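Local coordinates for protein endoglucanase E (Clostridium thermocellum, PDB 2WAO) that probably removes acetyl groups from plant cell-wall polysaccharides with its C-terminal esterase domain, which also binds cello-oligosaccharides, next to an endo-1,4-beta-glucanase in the full-length enzyme, at residues A[34-38]-A[104-109]; A[240-244]-A[279-283]. All coordinates share one frame; numbering follows the deposited sequence. Where two conformers were deposited one is given.

Contact 1: A[34-38]-A[104-109]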
# COMPACT_ATOMS: atom_id res chain seq x y z
N VAL A 34 -13.03 -2.34 -0.72
CA VAL A 34 -14.30 -2.86 -0.23
C VAL A 34 -14.59 -4.05 -1.14
O VAL A 34 -14.45 -3.98 -2.37
CB VAL A 34 -15.44 -1.79 -0.37
CG1 VAL A 34 -16.74 -2.35 0.12
CG2 VAL A 34 -15.06 -0.50 0.43
N GLU A 35 -14.98 -5.18 -0.57
CA GLU A 35 -15.19 -6.35 -1.39
C GLU A 35 -16.54 -7.01 -1.03
O GLU A 35 -16.89 -7.14 0.15
CB GLU A 35 -14.00 -7.29 -1.22
CG GLU A 35 -14.15 -8.63 -1.84
CD GLU A 35 -12.96 -9.55 -1.52
OE1 GLU A 35 -12.20 -9.26 -0.55
OE2 GLU A 35 -12.83 -10.59 -2.21
N LEU A 36 -17.30 -7.38 -2.04
CA LEU A 36 -18.65 -7.92 -1.80
C LEU A 36 -19.11 -8.79 -2.96
O LEU A 36 -18.55 -8.71 -4.04
CB LEU A 36 -19.64 -6.77 -1.52
CG LEU A 36 -19.84 -5.72 -2.65
CD1 LEU A 36 -20.71 -6.29 -3.78
CD2 LEU A 36 -20.47 -4.46 -2.08
N ASN A 37 -20.13 -9.61 -2.72
CA ASN A 37 -20.85 -10.31 -3.76
C ASN A 37 -22.25 -9.73 -3.91
O ASN A 37 -22.87 -9.36 -2.92
CB ASN A 37 -20.98 -11.80 -3.39
CG ASN A 37 -19.63 -12.53 -3.40
OD1 ASN A 37 -18.90 -12.52 -4.40
ND2 ASN A 37 -19.31 -13.15 -2.29
N PHE A 38 -22.72 -9.57 -5.14
CA PHE A 38 -24.08 -9.10 -5.36
C PHE A 38 -24.75 -9.93 -6.43
O PHE A 38 -24.09 -10.54 -7.29
CB PHE A 38 -24.15 -7.60 -5.68
CG PHE A 38 -23.60 -7.23 -7.02
CD1 PHE A 38 -24.46 -7.05 -8.13
CD2 PHE A 38 -22.23 -7.04 -7.19
CE1 PHE A 38 -23.95 -6.71 -9.41
CE2 PHE A 38 -21.72 -6.68 -8.46
CZ PHE A 38 -22.60 -6.51 -9.59
N PHE A 104 -17.35 5.65 2.44
CA PHE A 104 -18.26 4.88 1.62
C PHE A 104 -19.63 5.03 2.22
O PHE A 104 -19.85 4.69 3.39
CB PHE A 104 -17.82 3.40 1.48
CG PHE A 104 -16.51 3.27 0.78
CD1 PHE A 104 -16.44 3.41 -0.59
CD2 PHE A 104 -15.33 3.13 1.51
CE1 PHE A 104 -15.21 3.35 -1.26
CE2 PHE A 104 -14.09 3.08 0.87
CZ PHE A 104 -14.04 3.19 -0.52
N LEU A 105 -20.52 5.62 1.43
CA LEU A 105 -21.83 5.96 1.95
C LEU A 105 -22.95 5.00 1.56
O LEU A 105 -24.08 5.21 1.97
CB LEU A 105 -22.18 7.40 1.59
CG LEU A 105 -21.26 8.42 2.25
CD1 LEU A 105 -21.47 9.73 1.48
CD2 LEU A 105 -21.57 8.60 3.74
N GLY A 106 -22.63 3.94 0.82
CA GLY A 106 -23.64 2.93 0.53
C GLY A 106 -23.60 2.45 -0.89
O GLY A 106 -23.20 3.18 -1.79
N PHE A 107 -24.03 1.21 -1.08
CA PHE A 107 -24.12 0.62 -2.40
C PHE A 107 -25.56 0.54 -2.83
O PHE A 107 -26.46 0.54 -2.00
CB PHE A 107 -23.49 -0.78 -2.39
CG PHE A 107 -21.98 -0.77 -2.32
CD1 PHE A 107 -21.22 -0.85 -3.48
CD2 PHE A 107 -21.32 -0.71 -1.08
CE1 PHE A 107 -19.79 -0.84 -3.41
CE2 PHE A 107 -19.91 -0.71 -0.99
CZ PHE A 107 -19.16 -0.77 -2.15
N ASP A 108 -25.78 0.46 -4.15
CA ASP A 108 -27.10 0.16 -4.69
C ASP A 108 -27.00 -0.85 -5.84
O ASP A 108 -26.18 -0.68 -6.75
CB ASP A 108 -27.83 1.42 -5.16
CG ASP A 108 -29.24 1.09 -5.65
OD1 ASP A 108 -30.15 1.20 -4.83
OD2 ASP A 108 -29.42 0.62 -6.79
N PHE A 109 -27.84 -1.86 -5.82
CA PHE A 109 -27.78 -2.92 -6.80
C PHE A 109 -28.99 -2.96 -7.75
O PHE A 109 -29.28 -3.99 -8.36
CB PHE A 109 -27.55 -4.27 -6.10
CG PHE A 109 -26.31 -4.27 -5.24
CD1 PHE A 109 -25.04 -4.31 -5.83
CD2 PHE A 109 -26.40 -4.18 -3.85
CE1 PHE A 109 -23.87 -4.26 -5.06
CE2 PHE A 109 -25.23 -4.16 -3.04
CZ PHE A 109 -23.96 -4.19 -3.66
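L36 lays its CD2 methyl squarely over the centre of the F107 ring, 3.7 Å from the ring centroid and only 2° off the normal, a nearly ideal CH-pi contact. The same methyl also reaches the edge of the next aromatic ring, lying near the plane of F109 with CD2 3.8 Å from CZ, and CD1 adds a further contact with F109 CZ. V34, by contrast, spends one methyl on each of two rings. CG1, anti to the backbone N, passes obliquely by F107, 3.7 Å from its CZ, while CG2 sits over a face of F104, 3.8 Å from that ring's centroid. At the far end the aromatic pair F38 and F109 is nearly parallel, with planes at 18°, but offset so far that little of one ring lies over the other; F38 CB lies over one face of F109, off centre, 3.4 Å from F109 CD1. The interface is wholly apolar, and the two strands run at 30° to each other with axes 10.6 Å apart, as expected of facing layers in a beta-sandwich rather than of neighbours in one sheet. Strand 33-40 bonds through its backbone to strand 85-93, which adds L89 beside L36 and F107 and L91 beside F104, whereas strand 102-108 belongs to the opposing sheet, whose strand 43-49 brings V45 against F107 and A43 against both F38 and F109.

Contact 2: A[240-244]-A[279-283]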
# COMPACT_ATOMS: atom_id res chain seq x y z
N TYR A 240 15.52 2.98 12.15
CA TYR A 240 15.07 1.75 11.51
C TYR A 240 14.81 0.68 12.58
O TYR A 240 13.76 0.05 12.58
CB TYR A 240 16.09 1.29 10.43
CG TYR A 240 15.44 0.47 9.30
CD1 TYR A 240 15.56 0.86 7.97
CD2 TYR A 240 14.69 -0.70 9.57
CE1 TYR A 240 14.98 0.15 6.93
CE2 TYR A 240 14.07 -1.42 8.52
CZ TYR A 240 14.22 -0.98 7.22
OH TYR A 240 13.62 -1.71 6.20
N LYS A 241 15.76 0.52 13.51
CA LYS A 241 15.58 -0.38 14.65
C LYS A 241 14.32 -0.05 15.48
O LYS A 241 13.61 -0.96 15.87
CB LYS A 241 16.83 -0.42 15.54
CG LYS A 241 18.00 -1.09 14.84
CD LYS A 241 19.26 -1.05 15.67
CE LYS A 241 20.36 -1.93 15.06
NZ LYS A 241 21.64 -1.94 15.88
N ASN A 242 14.06 1.23 15.71
CA ASN A 242 12.86 1.67 16.44
C ASN A 242 11.60 1.15 15.76
O ASN A 242 10.67 0.66 16.42
CB ASN A 242 12.79 3.20 16.44
CG ASN A 242 13.68 3.84 17.49
OD1 ASN A 242 14.11 3.21 18.45
ND2 ASN A 242 13.94 5.13 17.30
N LEU A 243 11.58 1.28 14.42
CA LEU A 243 10.44 0.86 13.62
C LEU A 243 10.23 -0.66 13.73
O LEU A 243 9.13 -1.11 14.02
CB LEU A 243 10.57 1.32 12.14
CG LEU A 243 9.45 0.76 11.24
CD1 LEU A 243 8.04 1.22 11.76
CD2 LEU A 243 9.73 1.14 9.78
N ILE A 244 11.31 -1.43 13.59
CA ILE A 244 11.23 -2.89 13.70
C ILE A 244 10.73 -3.31 15.09
O ILE A 244 9.90 -4.20 15.21
CB ILE A 244 12.60 -3.54 13.37
CG1 ILE A 244 12.96 -3.35 11.89
CG2 ILE A 244 12.55 -5.08 13.69
CD1 ILE A 244 14.41 -3.80 11.52
N VAL A 279 21.24 -3.27 10.17
CA VAL A 279 20.02 -3.39 10.98
C VAL A 279 19.55 -4.84 11.05
O VAL A 279 19.31 -5.39 12.15
CB VAL A 279 18.90 -2.42 10.48
CG1 VAL A 279 17.59 -2.77 11.14
CG2 VAL A 279 19.30 -0.94 10.76
N VAL A 280 19.44 -5.52 9.89
CA VAL A 280 18.95 -6.88 9.86
C VAL A 280 19.91 -7.83 10.60
O VAL A 280 19.48 -8.64 11.42
CB VAL A 280 18.69 -7.38 8.38
CG1 VAL A 280 18.42 -8.84 8.35
CG2 VAL A 280 17.54 -6.60 7.72
N ASN A 281 21.19 -7.74 10.28
CA ASN A 281 22.19 -8.56 10.97
C ASN A 281 22.19 -8.34 12.50
O ASN A 281 22.34 -9.30 13.21
CB ASN A 281 23.59 -8.32 10.38
CG ASN A 281 23.75 -8.94 9.00
OD1 ASN A 281 24.39 -8.37 8.13
ND2 ASN A 281 23.20 -10.11 8.81
N ASP A 282 22.04 -7.10 12.96
CA ASP A 282 21.96 -6.81 14.41
C ASP A 282 20.70 -7.42 15.01
O ASP A 282 20.74 -8.01 16.10
CB ASP A 282 21.91 -5.29 14.68
CG ASP A 282 23.26 -4.59 14.48
OD1 ASP A 282 24.25 -5.28 14.13
OD2 ASP A 282 23.32 -3.34 14.69
N CYS A 283 19.56 -7.28 14.35
CA CYS A 283 18.33 -7.93 14.86
C CYS A 283 18.54 -9.43 14.97
O CYS A 283 18.15 -10.05 15.97
CB CYS A 283 17.07 -7.65 14.00
SG CYS A 283 16.54 -5.90 14.08
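V279 points its CG1 methyl between I244 and Y240, joining two neighbouring helices of the SGNH-hydrolase alpha/beta fold, 233-250 and 266-285, whose segments cross at -51° with axes 10.8 Å apart. The side chains of I244 and V279 lie alongside each other, pointing opposite ways, and the pair is tight: I244 CD1 lies 3.4 Å from V279 CG1, closer than usual for two carbons. Y240 instead crosses V279 at about a right angle, its CD2 3.9 Å from V279 CG1, while V279 CG2 rests against the tyrosine CB. One turn further along, C283 SG meets I244 CD1 at 3.9 Å. Inward from this cluster lies the parallel sheet, where strand 255-260 supplies I256 and C258 against I244, and C258 also touches Y240.

On the more exposed side, K241 and D282 add a charged pair. K241 runs past V279 with its chain extended beyond CG, which carries the ammonium group across to the second helix at about a right angle to the side chain of D282. The carboxylate is shared: OD1 forms a salt bridge with R285, and OD2 one with K241 NZ, whose modelled 2.5 Å is shorter than expected and therefore doubtful.

How the contacts relate
Contact 1 closes before contact 2 opens along the chain, and the two lie on opposite sides of its centre, with their own centres 41 Å apart and nearest atoms about 25 Å apart. They share no sheet or helix. Contact 1 lies in the buried core between the two antiparallel sheets of the N-terminal carbohydrate esterase 2 region, whereas contact 2 is a partly buried packing of helices 233-250 and 266-285 beside the parallel sheet of the GDSL-like hydrolase region. The two therefore hold together separate parts of the chain. The residues lining the glycan pocket belong to neither contact, although they fall in the same hydrolase region as contact 2.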